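Local coordinates for protein STIV B116 (Sulfolobus turreted icosahedral virus, PDB 2J85) that probably binds DNA as a homodimer and belongs to a small protein family shared by diverse crenarchaeal viruses, at residues V4-A9 with N47-D52; N59-T64 with L96-I101; L82-S87 with I110-V115. All blocks are in the same frame, centred on the assembly; numbering follows the deposited sequence.

Contact 1. Residues V4-A9 with N47-D52; sequences VFLTNA and NAIGHD
L6 and N47 both carry CG anti to the backbone N (chi1 -179° and 174°), so the two side chains lie next to each other and point the same way, while I49, with CD1 extended (chi2 166°), reaches obliquely across to the leucine. L6 and N47 form a parallel beta bridge between strand 4-7 and strand 45-47, the latter an outermost strand of the mixed sheet within the chain, and an Asx turn at N47 then leads the chain off toward helix 52-62. In that turn I49 N donates to N47 OD1 over 3.1 Å, from above the plane of the amide carbonyl, which settles the side-chain oxygen beside the leucine: N47 OD1 lies 3.6 Å from L6 CD2. The one direct hydrogen bond between the segments, A48 N to L6 O at 2.9 Å, approaches in the carbonyl plane. Just beyond it, I49 lays CD1 against the branch point of the leucine, 3.6 Å from L6 CG, and sets CG1 against the T7–N8 peptide. L66 covers L6 further, and T54 and I55 of helix 52-62 pack on I49, so this apolar cluster joins the sheet to that helix. T7 OG1 donates to A9 O just past the end of the strand. Where the segments part, a water spans the gap, accepting from N8 N at 3.1 Å and donating to A48 O at 2.6 Å.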
loop_
_atom_site.group_PDB
_atom_site.type_symbol
_atom_site.label_atom_id
_atom_site.label_comp_id
_atom_site.label_asym_id
_atom_site.label_seq_id
_atom_site.Cartn_x
_atom_site.Cartn_y
_atom_site.Cartn_z
ATOM N N VAL A 4 -12.427 -11.921 -5.610
ATOM C CA VAL A 4 -11.359 -11.211 -6.295
ATOM C C VAL A 4 -11.685 -9.716 -6.374
ATOM O O VAL A 4 -12.536 -9.282 -7.154
ATOM C CB VAL A 4 -11.122 -11.775 -7.689
ATOM C CG1 VAL A 4 -9.966 -11.059 -8.333
ATOM C CG2 VAL A 4 -10.878 -13.279 -7.620
ATOM N N PHE A 5 -11.012 -8.920 -5.560
ATOM C CA PHE A 5 -11.256 -7.494 -5.554
ATOM C C PHE A 5 -10.514 -6.771 -6.680
ATOM O O PHE A 5 -9.304 -6.955 -6.866
ATOM C CB PHE A 5 -10.857 -6.927 -4.198
ATOM C CG PHE A 5 -11.670 -7.476 -3.053
ATOM C CD1 PHE A 5 -11.216 -8.572 -2.319
ATOM C CD2 PHE A 5 -12.880 -6.909 -2.719
ATOM C CE1 PHE A 5 -11.957 -9.071 -1.249
ATOM C CE2 PHE A 5 -13.628 -7.401 -1.641
ATOM C CZ PHE A 5 -13.177 -8.479 -0.919
ATOM N N LEU A 6 -11.241 -5.956 -7.436
ATOM C CA LEU A 6 -10.638 -5.058 -8.397
ATOM C C LEU A 6 -10.428 -3.692 -7.733
ATOM O O LEU A 6 -11.388 -3.037 -7.322
ATOM C CB LEU A 6 -11.540 -4.915 -9.612
ATOM C CG LEU A 6 -10.984 -3.997 -10.699
ATOM C CD1 LEU A 6 -9.709 -4.645 -11.300
ATOM C CD2 LEU A 6 -12.043 -3.701 -11.748
ATOM N N THR A 7 -9.169 -3.270 -7.634
ATOM C CA THR A 7 -8.806 -2.049 -6.913
ATOM C C THR A 7 -7.807 -1.234 -7.719
ATOM O O THR A 7 -7.056 -1.778 -8.543
ATOM C CB THR A 7 -8.144 -2.349 -5.525
ATOM O OG1 THR A 7 -6.854 -2.919 -5.727
ATOM C CG2 THR A 7 -8.945 -3.324 -4.738
ATOM N N ASN A 8 -7.800 0.070 -7.441
ATOM C CA ASN A 8 -6.803 0.967 -7.991
ATOM C C ASN A 8 -5.686 1.279 -6.997
ATOM O O ASN A 8 -4.866 2.153 -7.246
ATOM C CB ASN A 8 -7.454 2.246 -8.507
ATOM C CG ASN A 8 -7.927 3.163 -7.405
ATOM O OD1 ASN A 8 -7.699 2.915 -6.229
ATOM N ND2 ASN A 8 -8.607 4.235 -7.792
ATOM N N ALA A 9 -5.662 0.538 -5.888
ATOM C CA ALA A 9 -4.650 0.684 -4.857
ATOM C C ALA A 9 -4.427 -0.619 -4.102
ATOM O O ALA A 9 -5.303 -1.468 -4.058
ATOM C CB ALA A 9 -5.069 1.798 -3.877
ATOM N N ASN A 47 -15.901 -5.543 -7.662
ATOM C CA ASN A 47 -15.344 -4.299 -8.174
ATOM C C ASN A 47 -15.348 -3.252 -7.079
ATOM O O ASN A 47 -16.396 -2.925 -6.537
ATOM C CB ASN A 47 -16.195 -3.792 -9.349
ATOM C CG ASN A 47 -15.764 -2.436 -9.846
ATOM O OD1 ASN A 47 -14.577 -2.076 -9.781
ATOM N ND2 ASN A 47 -16.728 -1.663 -10.358
ATOM N N ALA A 48 -14.171 -2.731 -6.767
ATOM C CA ALA A 48 -13.996 -1.730 -5.713
ATOM C C ALA A 48 -13.309 -0.473 -6.257
ATOM O O ALA A 48 -12.676 0.256 -5.509
ATOM C CB ALA A 48 -13.178 -2.328 -4.562
ATOM N N ILE A 49 -13.394 -0.236 -7.560
ATOM C CA ILE A 49 -12.889 1.006 -8.132
ATOM C C ILE A 49 -14.011 2.016 -8.053
ATOM O O ILE A 49 -15.063 1.856 -8.704
ATOM C CB ILE A 49 -12.397 0.826 -9.574
ATOM C CG1 ILE A 49 -11.034 0.104 -9.555
ATOM C CG2 ILE A 49 -12.265 2.182 -10.265
ATOM C CD1 ILE A 49 -10.605 -0.422 -10.873
ATOM N N GLY A 50 -13.787 3.035 -7.223
ATOM C CA GLY A 50 -14.806 4.025 -6.885
ATOM C C GLY A 50 -14.958 5.209 -7.828
ATOM O O GLY A 50 -15.921 5.957 -7.705
ATOM N N HIS A 51 -14.028 5.391 -8.767
ATOM C CA HIS A 51 -14.047 6.573 -9.651
ATOM C C HIS A 51 -14.246 6.251 -11.136
ATOM O O HIS A 51 -13.657 5.308 -11.671
ATOM C CB HIS A 51 -12.765 7.375 -9.462
ATOM C CG HIS A 51 -12.575 7.861 -8.060
ATOM N ND1 HIS A 51 -13.229 8.970 -7.563
ATOM C CD2 HIS A 51 -11.834 7.369 -7.038
ATOM C CE1 HIS A 51 -12.887 9.145 -6.300
ATOM N NE2 HIS A 51 -12.043 8.189 -5.958
ATOM N N ASP A 52 -15.076 7.070 -11.786
ATOM C CA ASP A 52 -15.419 6.913 -13.210
ATOM C C ASP A 52 -14.204 6.998 -14.145
ATOM O O ASP A 52 -14.167 6.314 -15.167
ATOM C CB ASP A 52 -16.478 7.956 -13.633
ATOM C CG ASP A 52 -17.922 7.456 -13.462
ATOM O OD1 ASP A 52 -18.158 6.225 -13.481
ATOM O OD2 ASP A 52 -18.838 8.305 -13.341
HETATM O O HOH W 1 -10.098 0.628 -5.418
#

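Contact 2. Residues N59-T64 with L96-I101; sequences NTLCGT and LSDKEI
The carboxylate of D98 is the flat group that faces helix 52-62, and its two oxygens meet quite different neighbours. OD2 of D98 stands 3.4 Å from the carbonyl T60 O, two acceptors with no hydrogen between them, whereas OD1 of D98 looks onto a methyl, 4.0 Å from L61 CD1. The D98 side chain crosses that of L61 at about a right angle; K102 supplies a nearby positive charge through a long, weak ion pair with D98 OD1, which may ease the crowding of negative oxygen here. The rest of the contact is largely apolar. T60 points at the facing helix, and its CG2, anti to the backbone N, meets the tip of I101, with T60 CG2 3.4 Å from I101 CD1. The hydroxyl of T60 is occupied within its own helix by N56 O. The flank of the C-terminal turn of helix 52-62 packs against the first turn of helix 98-106, which opens with a capping box in which E100 N donates to S97 OG at 3.1 Å and S97 N returns a weak bond to E100 OE2. I101 splits its two branches between the partners, CD1 going to T60 and CG2 to the leucine, 3.6 Å from L61 CD1. C62, facing away from this junction, is joined by a disulfide to C33 of helix 29-41.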
loop_
_atom_site.group_PDB
_atom_site.type_symbol
_atom_site.label_atom_id
_atom_site.label_comp_id
_atom_site.label_asym_id
_atom_site.label_seq_id
_atom_site.Cartn_x
_atom_site.Cartn_y
_atom_site.Cartn_z
ATOM N N ASN A 59 -12.403 0.010 -18.758
ATOM C CA ASN A 59 -13.377 -0.399 -19.769
ATOM C C ASN A 59 -12.847 -0.237 -21.178
ATOM O O ASN A 59 -13.008 -1.133 -22.013
ATOM C CB ASN A 59 -14.704 0.331 -19.593
ATOM C CG ASN A 59 -15.508 -0.189 -18.391
ATOM O OD1 ASN A 59 -16.447 0.462 -17.932
ATOM N ND2 ASN A 59 -15.127 -1.353 -17.869
ATOM N N THR A 60 -12.175 0.871 -21.439
ATOM C CA THR A 60 -11.562 1.072 -22.744
ATOM C C THR A 60 -10.479 0.013 -22.987
ATOM O O THR A 60 -10.440 -0.635 -24.029
ATOM C CB THR A 60 -10.976 2.486 -22.870
ATOM O OG1 THR A 60 -12.031 3.443 -22.712
ATOM C CG2 THR A 60 -10.305 2.688 -24.234
ATOM N N LEU A 61 -9.626 -0.168 -21.994
ATOM C CA LEU A 61 -8.499 -1.079 -22.092
ATOM C C LEU A 61 -8.907 -2.539 -22.281
ATOM O O LEU A 61 -8.365 -3.236 -23.134
ATOM C CB LEU A 61 -7.656 -0.957 -20.827
ATOM C CG LEU A 61 -6.379 -1.764 -20.858
ATOM C CD1 LEU A 61 -5.481 -1.177 -21.936
ATOM C CD2 LEU A 61 -5.742 -1.702 -19.525
ATOM N N CYS A 62 -9.850 -3.004 -21.478
ATOM C CA CYS A 62 -10.221 -4.415 -21.477
ATOM C C CYS A 62 -11.519 -4.736 -22.253
ATOM O O CYS A 62 -11.774 -5.895 -22.559
ATOM C CB CYS A 62 -10.358 -4.891 -20.031
ATOM S SG CYS A 62 -8.875 -4.725 -19.017
ATOM N N GLY A 63 -12.335 -3.728 -22.557
ATOM C CA GLY A 63 -13.600 -3.955 -23.243
ATOM C C GLY A 63 -14.716 -4.356 -22.290
ATOM O O GLY A 63 -15.769 -4.866 -22.700
ATOM N N THR A 64 -14.491 -4.097 -21.009
ATOM C CA THR A 64 -15.431 -4.447 -19.966
ATOM C C THR A 64 -16.487 -3.358 -19.932
ATOM O O THR A 64 -16.388 -2.388 -20.680
ATOM C CB THR A 64 -14.705 -4.601 -18.610
ATOM O OG1 THR A 64 -13.808 -3.505 -18.410
ATOM C CG2 THR A 64 -13.888 -5.879 -18.604
ATOM N N LEU A 96 -10.041 9.055 -23.039
ATOM C CA LEU A 96 -8.768 8.559 -23.568
ATOM C C LEU A 96 -9.014 7.531 -24.671
ATOM O O LEU A 96 -9.884 6.673 -24.542
ATOM C CB LEU A 96 -7.928 7.928 -22.449
ATOM C CG LEU A 96 -7.750 8.748 -21.162
ATOM C CD1 LEU A 96 -6.930 7.981 -20.132
ATOM C CD2 LEU A 96 -7.109 10.101 -21.452
ATOM N N SER A 97 -8.259 7.641 -25.761
ATOM C CA SER A 97 -8.281 6.640 -26.819
ATOM C C SER A 97 -7.429 5.468 -26.358
ATOM O O SER A 97 -6.630 5.617 -25.432
ATOM C CB SER A 97 -7.719 7.221 -28.119
ATOM O OG SER A 97 -6.309 7.324 -28.060
ATOM N N ASP A 98 -7.578 4.308 -26.996
ATOM C CA ASP A 98 -6.778 3.137 -26.615
ATOM C C ASP A 98 -5.290 3.366 -26.922
ATOM O O ASP A 98 -4.423 2.752 -26.296
ATOM C CB ASP A 98 -7.293 1.852 -27.285
ATOM C CG ASP A 98 -7.233 0.634 -26.350
ATOM O OD1 ASP A 98 -6.342 0.570 -25.472
ATOM O OD2 ASP A 98 -8.090 -0.264 -26.488
ATOM N N LYS A 99 -5.011 4.259 -27.874
ATOM C CA LYS A 99 -3.646 4.719 -28.169
ATOM C C LYS A 99 -3.055 5.518 -27.003
ATOM O O LYS A 99 -1.887 5.344 -26.661
ATOM C CB LYS A 99 -3.643 5.573 -29.442
ATOM C CG LYS A 99 -2.267 6.078 -29.867
ATOM C CD LYS A 99 -2.347 6.917 -31.139
ATOM C CE LYS A 99 -1.006 6.970 -31.851
ATOM N NZ LYS A 99 -1.056 7.791 -33.094
ATOM N N GLU A 100 -3.859 6.395 -26.407
ATOM C CA GLU A 100 -3.435 7.167 -25.237
ATOM C C GLU A 100 -3.162 6.280 -24.011
ATOM O O GLU A 100 -2.181 6.477 -23.297
ATOM C CB GLU A 100 -4.495 8.209 -24.884
ATOM C CG GLU A 100 -4.646 9.307 -25.916
ATOM C CD GLU A 100 -5.828 10.209 -25.630
ATOM O OE1 GLU A 100 -6.022 10.576 -24.450
ATOM O OE2 GLU A 100 -6.565 10.545 -26.588
ATOM N N ILE A 101 -4.040 5.309 -23.778
ATOM C CA ILE A 101 -3.906 4.384 -22.653
ATOM C C ILE A 101 -2.650 3.512 -22.786
ATOM O O ILE A 101 -1.947 3.265 -21.800
ATOM C CB ILE A 101 -5.154 3.481 -22.523
ATOM C CG1 ILE A 101 -6.385 4.319 -22.162
ATOM C CG2 ILE A 101 -4.937 2.396 -21.465
ATOM C CD1 ILE A 101 -7.692 3.574 -22.314
#

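Contact 3. Residues L82-S87 with I110-V115; sequences LIIMIS and ISFYEV
Four backbone hydrogen bonds zip the two strands together, in two reciprocal pairs. I83 N donates to Y113 O at 2.7 Å and Y113 N answers to I83 O at 2.9 Å; two residues on, M85 N points almost straight at S111 O (2.9 Å, 178° at the hydrogen) and S111 N returns to M85 O at 3.0 Å. At the non-hydrogen-bonded pairs the backbone adds CA-H...O contacts, the closest with F112 CA 3.2 Å from I83 O. Strands 80-86 and 110-117 thus make an antiparallel ladder at the heart of the mixed sheet, I83–Y113 and M85–S111 being its hydrogen-bonded pairs and L82–E114, I84–F112 and I86–I110 its non-hydrogen-bonded ones. The face bearing I84, F112 and I110 is turned to the helices: I84 has CG1 anti to its backbone N (chi1 -177°) and lies alongside the phenyl, CG1 3.6 Å from F112 CE2, and the same CG1 also touches I110 CG2. L57 and V58 of helix 52-62 press on I84, and F112 meets the ring of F32. On the opposite face selenomethionine M85 brings CG to the edge of the tyrosine ring, 3.4 Å from Y113 CE1, and bends at chi2 (-110°) so that selenium sits obliquely beside the ring in a Met-aromatic contact. This face belongs to the dimer interface, since F18 of the second subunit meets the Y113 ring and I12 of that subunit packs on I83, M85 and Y113. Farther along it, the methyls I83 CD1 and V115 CG2 touch at 3.6 Å.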
loop_
_atom_site.group_PDB
_atom_site.type_symbol
_atom_site.label_atom_id
_atom_site.label_comp_id
_atom_site.label_asym_id
_atom_site.label_seq_id
_atom_site.Cartn_x
_atom_site.Cartn_y
_atom_site.Cartn_z
ATOM N N LEU A 82 -6.893 -7.852 -7.899
ATOM C CA LEU A 82 -6.319 -7.477 -9.203
ATOM C C LEU A 82 -6.229 -5.987 -9.148
ATOM O O LEU A 82 -7.239 -5.309 -8.927
ATOM C CB LEU A 82 -7.235 -7.876 -10.362
ATOM C CG LEU A 82 -7.294 -9.359 -10.668
ATOM C CD1 LEU A 82 -8.539 -9.730 -11.546
ATOM C CD2 LEU A 82 -5.943 -9.813 -11.295
ATOM N N ILE A 83 -5.023 -5.464 -9.306
ATOM C CA ILE A 83 -4.778 -4.066 -9.009
ATOM C C ILE A 83 -4.302 -3.292 -10.243
ATOM O O ILE A 83 -3.438 -3.758 -10.974
ATOM C CB ILE A 83 -3.776 -3.911 -7.834
ATOM C CG1 ILE A 83 -4.200 -4.829 -6.674
ATOM C CG2 ILE A 83 -3.651 -2.411 -7.441
ATOM C CD1 ILE A 83 -3.447 -4.669 -5.359
ATOM N N ILE A 84 -4.901 -2.113 -10.460
ATOM C CA ILE A 84 -4.422 -1.148 -11.454
ATOM C C ILE A 84 -3.859 0.080 -10.717
ATOM O O ILE A 84 -4.561 0.732 -9.933
ATOM C CB ILE A 84 -5.523 -0.720 -12.469
ATOM C CG1 ILE A 84 -4.938 0.242 -13.523
ATOM C CG2 ILE A 84 -6.722 -0.107 -11.756
ATOM C CD1 ILE A 84 -5.925 0.696 -14.624
HETATM N N MSE A 85 -2.587 0.381 -10.983
HETATM C CA MSE A 85 -1.902 1.482 -10.335
HETATM C C MSE A 85 -1.613 2.548 -11.371
HETATM O O MSE A 85 -0.895 2.305 -12.327
HETATM C CB MSE A 85 -0.594 1.005 -9.715
HETATM C CG MSE A 85 -0.730 -0.210 -8.820
HETATM SE SE MSE A 85 -0.481 0.130 -6.920
HETATM C CE MSE A 85 -1.831 1.557 -6.833
ATOM N N ILE A 86 -2.185 3.727 -11.179
ATOM C CA ILE A 86 -1.869 4.881 -12.016
ATOM C C ILE A 86 -1.031 5.867 -11.199
ATOM O O ILE A 86 -1.385 6.180 -10.071
ATOM C CB ILE A 86 -3.163 5.545 -12.545
ATOM C CG1 ILE A 86 -4.073 4.478 -13.184
ATOM C CG2 ILE A 86 -2.832 6.635 -13.559
ATOM C CD1 ILE A 86 -5.513 4.916 -13.377
ATOM N N SER A 87 0.096 6.313 -11.762
ATOM C CA SER A 87 0.925 7.384 -11.154
ATOM C C SER A 87 0.198 8.747 -11.170
ATOM O O SER A 87 -0.137 9.300 -10.115
ATOM C CB SER A 87 2.297 7.547 -11.848
ATOM O OG SER A 87 2.579 6.530 -12.789
ATOM N N ILE A 110 1.004 3.392 -16.150
ATOM C CA ILE A 110 0.040 2.386 -15.662
ATOM C C ILE A 110 0.743 1.054 -15.425
ATOM O O ILE A 110 1.497 0.593 -16.266
ATOM C CB ILE A 110 -1.115 2.101 -16.663
ATOM C CG1 ILE A 110 -1.689 3.383 -17.250
ATOM C CG2 ILE A 110 -2.221 1.336 -15.976
ATOM C CD1 ILE A 110 -2.624 3.123 -18.411
ATOM N N SER A 111 0.480 0.440 -14.280
ATOM C CA SER A 111 0.993 -0.882 -13.966
ATOM C C SER A 111 -0.136 -1.726 -13.390
ATOM O O SER A 111 -1.110 -1.200 -12.843
ATOM C CB SER A 111 2.122 -0.796 -12.944
ATOM O OG SER A 111 3.184 0.019 -13.400
ATOM N N PHE A 112 0.012 -3.043 -13.507
ATOM C CA PHE A 112 -1.002 -3.969 -13.036
ATOM C C PHE A 112 -0.358 -4.989 -12.136
ATOM O O PHE A 112 0.785 -5.364 -12.347
ATOM C CB PHE A 112 -1.700 -4.671 -14.206
ATOM C CG PHE A 112 -2.252 -3.742 -15.224
ATOM C CD1 PHE A 112 -1.549 -3.465 -16.371
ATOM C CD2 PHE A 112 -3.478 -3.141 -15.030
ATOM C CE1 PHE A 112 -2.065 -2.600 -17.318
ATOM C CE2 PHE A 112 -4.006 -2.280 -15.972
ATOM C CZ PHE A 112 -3.301 -2.009 -17.122
ATOM N N TYR A 113 -1.096 -5.402 -11.109
ATOM C CA TYR A 113 -0.591 -6.356 -10.125
ATOM C C TYR A 113 -1.684 -7.293 -9.718
ATOM O O TYR A 113 -2.885 -7.011 -9.868
ATOM C CB TYR A 113 -0.014 -5.679 -8.876
ATOM C CG TYR A 113 1.056 -4.659 -9.197
ATOM C CD1 TYR A 113 0.709 -3.347 -9.464
ATOM C CD2 TYR A 113 2.408 -5.011 -9.266
ATOM C CE1 TYR A 113 1.678 -2.407 -9.802
ATOM C CE2 TYR A 113 3.392 -4.062 -9.607
ATOM C CZ TYR A 113 3.003 -2.761 -9.874
ATOM O OH TYR A 113 3.888 -1.764 -10.211
ATOM N N GLU A 114 -1.256 -8.445 -9.228
ATOM C CA GLU A 114 -2.176 -9.359 -8.625
ATOM C C GLU A 114 -1.620 -9.670 -7.250
ATOM O O GLU A 114 -0.418 -9.902 -7.117
ATOM C CB GLU A 114 -2.302 -10.606 -9.479
ATOM C CG GLU A 114 -3.345 -11.566 -8.982
ATOM C CD GLU A 114 -3.487 -12.768 -9.878
ATOM O OE1 GLU A 114 -2.635 -12.966 -10.797
ATOM O OE2 GLU A 114 -4.459 -13.518 -9.658
ATOM N N VAL A 115 -2.492 -9.691 -6.246
ATOM C CA VAL A 115 -2.083 -9.992 -4.889
ATOM C C VAL A 115 -2.942 -11.146 -4.433
ATOM O O VAL A 115 -4.169 -11.088 -4.535
ATOM C CB VAL A 115 -2.245 -8.755 -3.956
ATOM C CG1 VAL A 115 -1.831 -9.058 -2.534
ATOM C CG2 VAL A 115 -1.459 -7.567 -4.544
#

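Overall arrangement
Contacts 1 and 3 belong to one sheet, their centres 10 Å apart: strands 4-7 and 80-86 are neighbours in it, and probable backbone hydrogen bonds from L82 N to F5 O and from I84 N to T7 O join the two. Contact 2 lies about 16 Å from contact 1 and 15 Å from contact 3, centre to centre, near the surface where helices 52-62 and 98-106 meet. It touches contact 3 through L61 against F112 and I101 against I110, so helices cover one face of the sheet while the other meets the second subunit. Contact 1 closes before the others open along the chain; the segments of contacts 2 and 3 alternate, interlocking the C-terminal half.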